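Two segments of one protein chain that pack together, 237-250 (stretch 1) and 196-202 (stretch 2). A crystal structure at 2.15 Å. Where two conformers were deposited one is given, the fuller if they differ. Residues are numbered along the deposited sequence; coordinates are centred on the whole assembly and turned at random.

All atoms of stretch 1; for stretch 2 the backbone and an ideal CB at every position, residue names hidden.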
# COMPACT_ATOMS: atom_id res chain seq x y z
N ASP A 237 -10.83 -6.27 -13.72
CA ASP A 237 -10.89 -5.18 -14.69
C ASP A 237 -9.64 -4.28 -14.78
O ASP A 237 -9.65 -3.31 -15.53
CB ASP A 237 -12.13 -4.31 -14.44
CG ASP A 237 -13.41 -5.08 -14.65
OD1 ASP A 237 -13.43 -5.98 -15.52
OD2 ASP A 237 -14.41 -4.80 -13.94
N VAL A 238 -8.61 -4.56 -13.99
CA VAL A 238 -7.40 -3.74 -14.06
C VAL A 238 -6.69 -3.83 -15.42
O VAL A 238 -6.30 -2.80 -15.95
CB VAL A 238 -6.40 -4.00 -12.91
CG1 VAL A 238 -5.08 -3.26 -13.17
CG2 VAL A 238 -6.98 -3.56 -11.58
N GLY A 239 -6.64 -5.00 -16.06
CA GLY A 239 -5.69 -5.12 -17.17
C GLY A 239 -4.22 -5.26 -16.78
O GLY A 239 -3.45 -4.30 -16.90
N MSE A 240 -3.87 -6.40 -16.18
CA MSE A 240 -2.51 -6.62 -15.67
C MSE A 240 -1.41 -6.32 -16.70
O MSE A 240 -0.40 -5.70 -16.36
CB MSE A 240 -2.37 -8.04 -15.13
CG MSE A 240 -1.40 -8.17 -13.94
SE MSE A 240 -1.62 -6.87 -12.46
CE MSE A 240 -3.58 -6.84 -12.31
N GLU A 241 -1.60 -6.74 -17.94
CA GLU A 241 -0.63 -6.43 -18.97
C GLU A 241 -0.58 -4.92 -19.26
O GLU A 241 0.49 -4.34 -19.41
CB GLU A 241 -0.86 -7.25 -20.26
CG GLU A 241 0.17 -6.95 -21.31
CD GLU A 241 0.44 -8.12 -22.24
OE1 GLU A 241 1.48 -8.07 -22.94
OE2 GLU A 241 -0.38 -9.07 -22.27
N ALA A 242 -1.75 -4.28 -19.30
CA ALA A 242 -1.82 -2.83 -19.46
C ALA A 242 -1.12 -2.08 -18.31
O ALA A 242 -0.41 -1.09 -18.53
CB ALA A 242 -3.27 -2.37 -19.59
N TYR A 243 -1.31 -2.56 -17.09
CA TYR A 243 -0.72 -1.97 -15.89
C TYR A 243 0.81 -2.10 -15.90
O TYR A 243 1.52 -1.11 -15.73
CB TYR A 243 -1.31 -2.69 -14.67
CG TYR A 243 -0.82 -2.26 -13.29
CD1 TYR A 243 -0.68 -0.93 -12.95
CD2 TYR A 243 -0.55 -3.22 -12.32
CE1 TYR A 243 -0.25 -0.55 -11.68
CE2 TYR A 243 -0.13 -2.86 -11.04
CZ TYR A 243 0.02 -1.52 -10.72
OH TYR A 243 0.42 -1.16 -9.45
N LEU A 244 1.31 -3.32 -16.11
CA LEU A 244 2.74 -3.56 -16.14
C LEU A 244 3.47 -2.87 -17.31
O LEU A 244 4.58 -2.38 -17.14
CB LEU A 244 3.05 -5.05 -16.13
CG LEU A 244 3.32 -5.67 -14.75
CD1 LEU A 244 2.17 -5.41 -13.83
CD2 LEU A 244 3.62 -7.18 -14.84
N THR A 245 2.83 -2.83 -18.48
CA THR A 245 3.46 -2.21 -19.63
C THR A 245 3.55 -0.69 -19.41
O THR A 245 4.52 -0.06 -19.79
CB THR A 245 2.71 -2.55 -20.95
OG1 THR A 245 2.42 -3.96 -20.98
CG2 THR A 245 3.55 -2.20 -22.14
N THR A 246 2.54 -0.13 -18.75
CA THR A 246 2.57 1.29 -18.38
C THR A 246 3.61 1.58 -17.29
O THR A 246 4.33 2.58 -17.36
CB THR A 246 1.18 1.80 -17.94
OG1 THR A 246 0.23 1.55 -18.97
CG2 THR A 246 1.23 3.29 -17.66
N LEU A 247 3.71 0.70 -16.29
CA LEU A 247 4.75 0.84 -15.26
C LEU A 247 6.13 0.84 -15.89
O LEU A 247 7.01 1.60 -15.49
CB LEU A 247 4.68 -0.31 -14.25
CG LEU A 247 3.65 -0.19 -13.11
CD1 LEU A 247 3.57 -1.49 -12.29
CD2 LEU A 247 3.98 1.01 -12.21
N TRP A 248 6.33 -0.05 -16.85
CA TRP A 248 7.62 -0.14 -17.50
C TRP A 248 7.94 1.18 -18.22
O TRP A 248 9.04 1.70 -18.09
CB TRP A 248 7.65 -1.30 -18.48
CG TRP A 248 8.98 -1.52 -19.11
CD1 TRP A 248 9.35 -1.22 -20.41
CD2 TRP A 248 10.14 -2.08 -18.49
NE1 TRP A 248 10.66 -1.57 -20.62
CE2 TRP A 248 11.17 -2.09 -19.45
CE3 TRP A 248 10.40 -2.58 -17.20
CZ2 TRP A 248 12.45 -2.59 -19.17
CZ3 TRP A 248 11.66 -3.07 -16.92
CH2 TRP A 248 12.67 -3.07 -17.90
N GLU A 249 6.97 1.70 -18.96
CA GLU A 249 7.15 2.95 -19.70
C GLU A 249 7.53 4.15 -18.81
O GLU A 249 8.36 4.98 -19.20
CB GLU A 249 5.90 3.30 -20.51
CG GLU A 249 5.98 4.70 -21.10
CD GLU A 249 4.68 5.19 -21.69
OE1 GLU A 249 3.89 4.36 -22.20
OE2 GLU A 249 4.45 6.43 -21.68
N ILE A 250 6.96 4.24 -17.62
CA ILE A 250 7.25 5.39 -16.77
C ILE A 250 8.53 5.24 -15.96
O ILE A 250 8.89 6.13 -15.18
CB ILE A 250 6.11 5.74 -15.84
CG1 ILE A 250 5.89 4.60 -14.83
CG2 ILE A 250 4.86 6.03 -16.67
CD1 ILE A 250 4.85 4.90 -13.78
N UNK A 196 -7.76 3.32 -13.45
CA UNK A 196 -6.49 3.20 -12.74
C UNK A 196 -5.24 3.37 -13.63
O UNK A 196 -4.27 3.95 -13.15
CB UNK A 196 -6.44 1.83 -12.05
N UNK A 197 -5.26 2.91 -14.87
CA UNK A 197 -4.08 3.10 -15.72
C UNK A 197 -3.89 4.58 -16.08
O UNK A 197 -2.77 5.08 -16.08
CB UNK A 197 -4.20 2.26 -16.99
N UNK A 198 -4.98 5.29 -16.36
CA UNK A 198 -4.90 6.74 -16.58
C UNK A 198 -4.39 7.49 -15.34
O UNK A 198 -3.64 8.45 -15.45
CB UNK A 198 -6.27 7.28 -16.98
N UNK A 199 -4.82 7.06 -14.16
CA UNK A 199 -4.38 7.71 -12.93
C UNK A 199 -2.89 7.48 -12.72
O UNK A 199 -2.18 8.39 -12.33
CB UNK A 199 -5.17 7.19 -11.73
N UNK A 200 -2.43 6.26 -12.98
CA UNK A 200 -1.01 5.93 -12.90
C UNK A 200 -0.15 6.85 -13.76
O UNK A 200 0.89 7.32 -13.30
CB UNK A 200 -0.79 4.48 -13.32
N UNK A 201 -0.56 7.10 -15.01
CA UNK A 201 0.17 8.01 -15.87
C UNK A 201 0.24 9.41 -15.25
O UNK A 201 1.27 10.06 -15.31
CB UNK A 201 -0.48 8.07 -17.25
N UNK A 202 -0.86 9.86 -14.67
CA UNK A 202 -0.91 11.21 -14.11
C UNK A 202 0.02 11.36 -12.91
O UNK A 202 0.62 12.42 -12.71
CB UNK A 202 -2.34 11.56 -13.70

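The two helices run nearly parallel, their axes 10.1 Å apart at closest approach and their N-to-C directions differing by 8°, so successive turns of one lie beside successive turns of the other.

At position 196 the CA-to-CB bond points toward stretch 1, but the ideal CB lies 5.4 Å from Val238 CG1, leaving room for a small or medium apolar side chain. A phi of -67° also permits proline at this first helical position. The residue is Pro196, whose ring stays short of close contact.

Position 197 points toward the groove formed by Val238, Ala242, Tyr243 and Thr246, with its ideal CB 4.9 Å from Thr246 OG1. Carbon atoms line most of it, so a medium-sized apolar side chain would suit, though Thr246 OG1, which donates to Ala242 O (2.8 Å), could still accept; valine, leucine, isoleucine or methionine are all reasonable. Ile197 is found, with chi1 and chi2 both m. Its CD1 approaches Tyr243 CB at 3.8 Å and Val238 CG1 at 4.4 Å, and its CG2 packs 3.3 Å from Thr246 OG1.

Positions 198 and 199 meet nothing of stretch 1 within 5.5 Å of their ideal CB atoms, so this contact restricts them little; they are Glu198 and Ala199.

One turn after 197, position 200 again points toward stretch 1. Its ideal CB is 4.9 Å from Thr246 CG2 and 5.3 Å from Tyr243 CE1, and the methyls of Leu247 and Ile250 lie beyond. This apolar pocket would suit leucine, isoleucine or methionine. Leu200 fills it: CD2 lies 3.8 Å from Thr246 CG2 and 4.0 Å from both Tyr243 CD1 and Leu247 CD2, and CD1 meets Ile250 CD1 at 4.0 Å.

The CB of position 201 points sideways, 5.1 Å from Thr246 CG2, and the Glu249 carboxylate lies farther along. A long basic side chain could reach that charge, lysine or arginine, though a shorter polar one could also be accommodated. Arg201 extends, chi2 and chi3 both t, to make a two-pronged salt bridge, NH1 donating to Glu249 OE2 and NH2 to Glu249 OE1, each at 3.0 Å. Thr246 CG2 lies over one face of the guanidinium. A water accepts from Arg201 NH2 (2.9 Å) and donates to Thr246 OG1 (2.8 Å), linking the two helices.

Position 202 is out of reach of stretch 1 and could take many residues; Lys202 extends from it and is hydrogen-bonded elsewhere in the structure.

Stretch 2, residues 196-202: PIEALRK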
# COMPACT_ATOMS: atom_id res chain seq x y z
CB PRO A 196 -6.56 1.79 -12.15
CG PRO A 196 -7.52 1.04 -13.04
CD PRO A 196 -8.54 2.07 -13.43
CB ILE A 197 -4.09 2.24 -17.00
CG1 ILE A 197 -4.48 0.78 -16.70
CG2 ILE A 197 -2.72 2.29 -17.70
CD1 ILE A 197 -3.70 0.17 -15.56
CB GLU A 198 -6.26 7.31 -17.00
CG GLU A 198 -6.73 6.80 -18.36
CD GLU A 198 -8.19 7.13 -18.65
OE1 GLU A 198 -8.74 8.06 -18.01
OE2 GLU A 198 -8.79 6.46 -19.51
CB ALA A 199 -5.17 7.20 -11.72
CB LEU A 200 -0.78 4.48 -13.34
CG LEU A 200 0.68 4.05 -13.41
CD1 LEU A 200 1.36 4.15 -12.03
CD2 LEU A 200 0.78 2.63 -13.98
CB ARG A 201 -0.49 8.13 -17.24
CG ARG A 201 -0.39 6.89 -18.12
CD ARG A 201 -0.85 7.22 -19.54
NE ARG A 201 -0.45 6.16 -20.45
CZ ARG A 201 0.74 6.10 -21.03
NH1 ARG A 201 1.63 7.06 -20.81
NH2 ARG A 201 1.03 5.09 -21.82
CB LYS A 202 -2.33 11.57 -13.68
CG LYS A 202 -3.22 12.05 -14.81
CD LYS A 202 -4.62 12.35 -14.29
CE LYS A 202 -5.46 13.10 -15.31
NZ LYS A 202 -6.87 13.26 -14.85
O HOH W 1 -0.92 3.19 -20.91
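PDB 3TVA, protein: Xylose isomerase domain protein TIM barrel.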